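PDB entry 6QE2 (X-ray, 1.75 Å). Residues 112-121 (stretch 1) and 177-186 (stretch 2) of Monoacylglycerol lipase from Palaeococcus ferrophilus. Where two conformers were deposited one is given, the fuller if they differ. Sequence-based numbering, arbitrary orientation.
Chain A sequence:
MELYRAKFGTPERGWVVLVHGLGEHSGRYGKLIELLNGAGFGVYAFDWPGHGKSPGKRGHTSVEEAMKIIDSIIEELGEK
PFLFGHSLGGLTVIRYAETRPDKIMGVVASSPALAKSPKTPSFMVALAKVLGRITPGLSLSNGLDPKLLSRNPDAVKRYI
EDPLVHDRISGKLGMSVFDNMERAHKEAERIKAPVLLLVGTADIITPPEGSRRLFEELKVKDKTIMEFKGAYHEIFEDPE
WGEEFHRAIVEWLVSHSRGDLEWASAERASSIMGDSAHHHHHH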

# COMPACT_ATOMS: atom_id res chain seq x y z
N PRO A 112 -4.37 3.71 -2.99
CA PRO A 112 -4.15 2.38 -3.56
C PRO A 112 -4.07 2.43 -5.08
O PRO A 112 -4.71 3.26 -5.73
N ALA A 113 -3.24 1.55 -5.63
CA ALA A 113 -3.01 1.49 -7.07
C ALA A 113 -4.20 0.79 -7.72
O ALA A 113 -4.23 -0.43 -7.88
N LEU A 114 -5.21 1.58 -8.11
CA LEU A 114 -6.45 1.05 -8.66
C LEU A 114 -6.76 1.58 -10.06
O LEU A 114 -7.77 1.19 -10.66
N ALA A 115 -5.93 2.49 -10.58
CA ALA A 115 -6.08 3.03 -11.92
C ALA A 115 -4.69 3.33 -12.45
O ALA A 115 -3.80 3.73 -11.69
N LYS A 116 -4.51 3.11 -13.75
CA LYS A 116 -3.23 3.39 -14.39
C LYS A 116 -2.92 4.88 -14.35
O LYS A 116 -3.81 5.71 -14.52
N SER A 117 -1.65 5.21 -14.13
CA SER A 117 -1.24 6.60 -14.22
C SER A 117 -1.31 7.06 -15.68
O SER A 117 -0.96 6.29 -16.58
N PRO A 118 -1.75 8.29 -15.94
CA PRO A 118 -1.68 8.81 -17.32
C PRO A 118 -0.26 8.89 -17.86
O PRO A 118 -0.07 8.97 -19.08
N LYS A 119 0.74 8.90 -16.97
CA LYS A 119 2.14 8.88 -17.37
C LYS A 119 2.58 7.51 -17.87
O LYS A 119 3.64 7.40 -18.50
N THR A 120 1.82 6.45 -17.56
CA THR A 120 2.18 5.11 -17.99
C THR A 120 1.48 4.82 -19.32
O THR A 120 0.25 4.66 -19.34
N PRO A 121 2.21 4.74 -20.43
CA PRO A 121 1.55 4.45 -21.71
C PRO A 121 0.93 3.06 -21.72
O PRO A 121 1.41 2.14 -21.05
N VAL A 177 1.32 -6.18 -10.73
CA VAL A 177 0.63 -4.94 -10.40
C VAL A 177 -0.57 -4.69 -11.31
O VAL A 177 -1.66 -4.40 -10.83
N PHE A 178 -0.41 -4.87 -12.64
CA PHE A 178 -1.51 -4.54 -13.53
C PHE A 178 -2.60 -5.60 -13.48
O PHE A 178 -3.79 -5.28 -13.57
N ASP A 179 -2.20 -6.86 -13.34
CA ASP A 179 -3.18 -7.92 -13.19
C ASP A 179 -3.99 -7.73 -11.91
O ASP A 179 -5.21 -7.89 -11.92
N ASN A 180 -3.32 -7.43 -10.80
CA ASN A 180 -4.08 -7.28 -9.57
C ASN A 180 -4.92 -5.99 -9.55
O ASN A 180 -5.95 -5.95 -8.86
N MET A 181 -4.51 -4.94 -10.26
CA MET A 181 -5.37 -3.76 -10.37
C MET A 181 -6.72 -4.13 -10.96
O MET A 181 -7.77 -3.71 -10.45
N GLU A 182 -6.72 -4.92 -12.04
CA GLU A 182 -7.97 -5.38 -12.63
C GLU A 182 -8.77 -6.24 -11.65
O GLU A 182 -9.99 -6.05 -11.49
N ARG A 183 -8.10 -7.20 -11.00
CA ARG A 183 -8.82 -8.12 -10.14
C ARG A 183 -9.39 -7.39 -8.93
O ARG A 183 -10.42 -7.81 -8.39
N ALA A 184 -8.75 -6.28 -8.52
CA ALA A 184 -9.23 -5.57 -7.33
C ALA A 184 -10.62 -5.03 -7.58
O ALA A 184 -11.48 -5.05 -6.69
N HIS A 185 -10.88 -4.59 -8.81
CA HIS A 185 -12.21 -4.11 -9.13
C HIS A 185 -13.18 -5.26 -9.35
O HIS A 185 -14.32 -5.22 -8.87
N LYS A 186 -12.74 -6.32 -10.04
CA LYS A 186 -13.64 -7.42 -10.37
C LYS A 186 -14.15 -8.13 -9.12
O LYS A 186 -15.31 -8.57 -9.08

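Stretch 2 is one continuous helix, and it packs against stretch 1, a loop without regular helix or strand, which includes a type I beta turn from S117 to T120. The two backbones come closest at L114 and M181, whose CA atoms lie 5.2 Å apart.

V177 (chi1 t) directs its CA-to-CB bond sideways and stays beyond contact distance, leaving the first real approach to F178. The phenylalanine also starts sideways, but its m rotamer carries the ring closer to the loop, where CZ meets T120 CG2 at 4.3 Å. The methyl approaches the ring obliquely. Threonine suits this position because its CA-to-CB bond points toward the helix and, with chi1 m, it offers a methyl group to the aromatic carbons.

D179 and N180 play no part in the contact. D179 (t) instead forms a salt bridge one helical turn along, its OD2 lying 3.0 Å from R183 NH2; the oxygen sits well out of the guanidinium plane, so the attraction is one of charge alone.

M181 is the long, pliable filler of the interface. Two conformers were deposited; in the one given, chi1 and chi2 are both t and chi3 is m, so a side chain that leaves the helix sideways ends against the loop. Its CG lies 3.6 Å from L114 O, its SD 3.7 Å from both A115 C and K116 N, and its CE 3.7 Å from A113 O and 4.4 Å from A113 CB. An unbranched thioether can follow the backbone in this way, and its terminal methyl lies near both the carbonyl and the CB of A113. A113 O is buried without a polar partner.

E182 points away from the loop and R183 is out of reach; both are exposed, as befits charged residues. A184, by contrast, points toward the loop, and its CB packs 3.7 Å from L114 CD2. L114 itself is directed away overall, yet its m,t rotamer brings CD2 to this methyl, and alanine's short side chain suits the close approach.

H185 supplies the polar link. Its CA-to-CB bond is sideways, but with chi1 m and chi2 at -77° the ring reaches the loop, and NE2 donates a hydrogen bond to L114 O at 2.7 Å, nearly linear at 170°. The acceptor lies at the ring edge, near its plane, as suits an imidazole N-H. ND1 is hydrogen-bonded elsewhere in the structure, so both ring nitrogens are satisfied.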

# COMPACT_ATOMS: atom_id res chain seq x y z
CB PRO A 112 -5.38 1.58 -3.09
CG PRO A 112 -6.43 2.63 -2.85
CD PRO A 112 -5.70 3.83 -2.35
CB ALA A 113 -1.70 0.77 -7.37
CB LEU A 114 -7.62 1.37 -7.73
CG LEU A 114 -7.55 0.70 -6.35
CD1 LEU A 114 -8.58 1.28 -5.42
CD2 LEU A 114 -7.75 -0.81 -6.50
CB ALA A 115 -6.95 4.29 -11.92
CB LYS A 116 -3.28 2.90 -15.84
CG LYS A 116 -1.99 3.06 -16.63
CD LYS A 116 -2.17 2.57 -18.06
CE LYS A 116 -2.91 3.59 -18.90
NZ LYS A 116 -2.24 4.92 -18.87
CB SER A 117 0.18 6.77 -13.70
OG SER A 117 0.66 8.08 -13.96
CB PRO A 118 -2.31 10.20 -17.21
CG PRO A 118 -2.20 10.56 -15.75
CD PRO A 118 -2.37 9.26 -15.03
CB LYS A 119 3.02 9.32 -16.20
CG LYS A 119 2.79 10.76 -15.77
CD LYS A 119 3.00 11.72 -16.94
CE LYS A 119 2.76 13.16 -16.52
NZ LYS A 119 3.07 14.12 -17.61
CB THR A 120 1.77 4.08 -16.95
OG1 THR A 120 2.32 4.44 -15.67
CG2 THR A 120 2.28 2.71 -17.34
CB PRO A 121 2.68 4.58 -22.73
CG PRO A 121 3.93 4.41 -21.95
CD PRO A 121 3.66 4.93 -20.58
CB VAL A 177 1.57 -3.73 -10.53
CG1 VAL A 177 0.78 -2.43 -10.48
CG2 VAL A 177 2.64 -3.76 -9.46
CB PHE A 178 -0.98 -4.34 -14.97
CG PHE A 178 -0.10 -3.13 -15.06
CD1 PHE A 178 -0.61 -1.87 -14.72
CD2 PHE A 178 1.23 -3.27 -15.43
CE1 PHE A 178 0.22 -0.73 -14.76
CE2 PHE A 178 2.06 -2.16 -15.47
CZ PHE A 178 1.58 -0.90 -15.12
CB ASP A 179 -2.50 -9.29 -13.15
CG ASP A 179 -3.50 -10.43 -13.00
OD1 ASP A 179 -4.44 -10.55 -13.81
OD2 ASP A 179 -3.33 -11.25 -12.07
CB ASN A 180 -3.16 -7.40 -8.37
CG ASN A 180 -2.87 -8.80 -8.08
OD1 ASN A 180 -3.69 -9.51 -7.47
ND2 ASN A 180 -1.68 -9.25 -8.53
CB MET A 181 -4.67 -2.71 -11.23
CG MET A 181 -5.49 -1.51 -11.49
SD MET A 181 -4.59 -0.34 -12.53
CE MET A 181 -3.25 0.04 -11.39
CB GLU A 182 -7.67 -6.18 -13.89
CG GLU A 182 -7.19 -5.32 -15.04
CD GLU A 182 -7.14 -6.11 -16.34
OE1 GLU A 182 -7.51 -5.55 -17.40
OE2 GLU A 182 -6.72 -7.29 -16.30
CB ARG A 183 -7.91 -9.25 -9.69
CG ARG A 183 -7.51 -10.12 -10.86
CD ARG A 183 -6.64 -11.23 -10.28
NE ARG A 183 -6.18 -12.13 -11.32
CZ ARG A 183 -5.21 -13.02 -11.15
NH1 ARG A 183 -4.56 -13.11 -9.98
NH2 ARG A 183 -4.85 -13.80 -12.17
CB ALA A 184 -8.28 -4.43 -6.94
CB HIS A 185 -12.14 -3.22 -10.37
CG HIS A 185 -11.40 -1.94 -10.14
ND1 HIS A 185 -11.95 -0.87 -9.47
CD2 HIS A 185 -10.15 -1.56 -10.49
CE1 HIS A 185 -11.08 0.12 -9.42
NE2 HIS A 185 -9.98 -0.27 -10.04
CB LYS A 186 -12.95 -8.42 -11.29
CG LYS A 186 -12.77 -7.91 -12.71
CD LYS A 186 -12.08 -8.94 -13.58
CE LYS A 186 -11.92 -8.43 -15.00
NZ LYS A 186 -11.17 -9.38 -15.86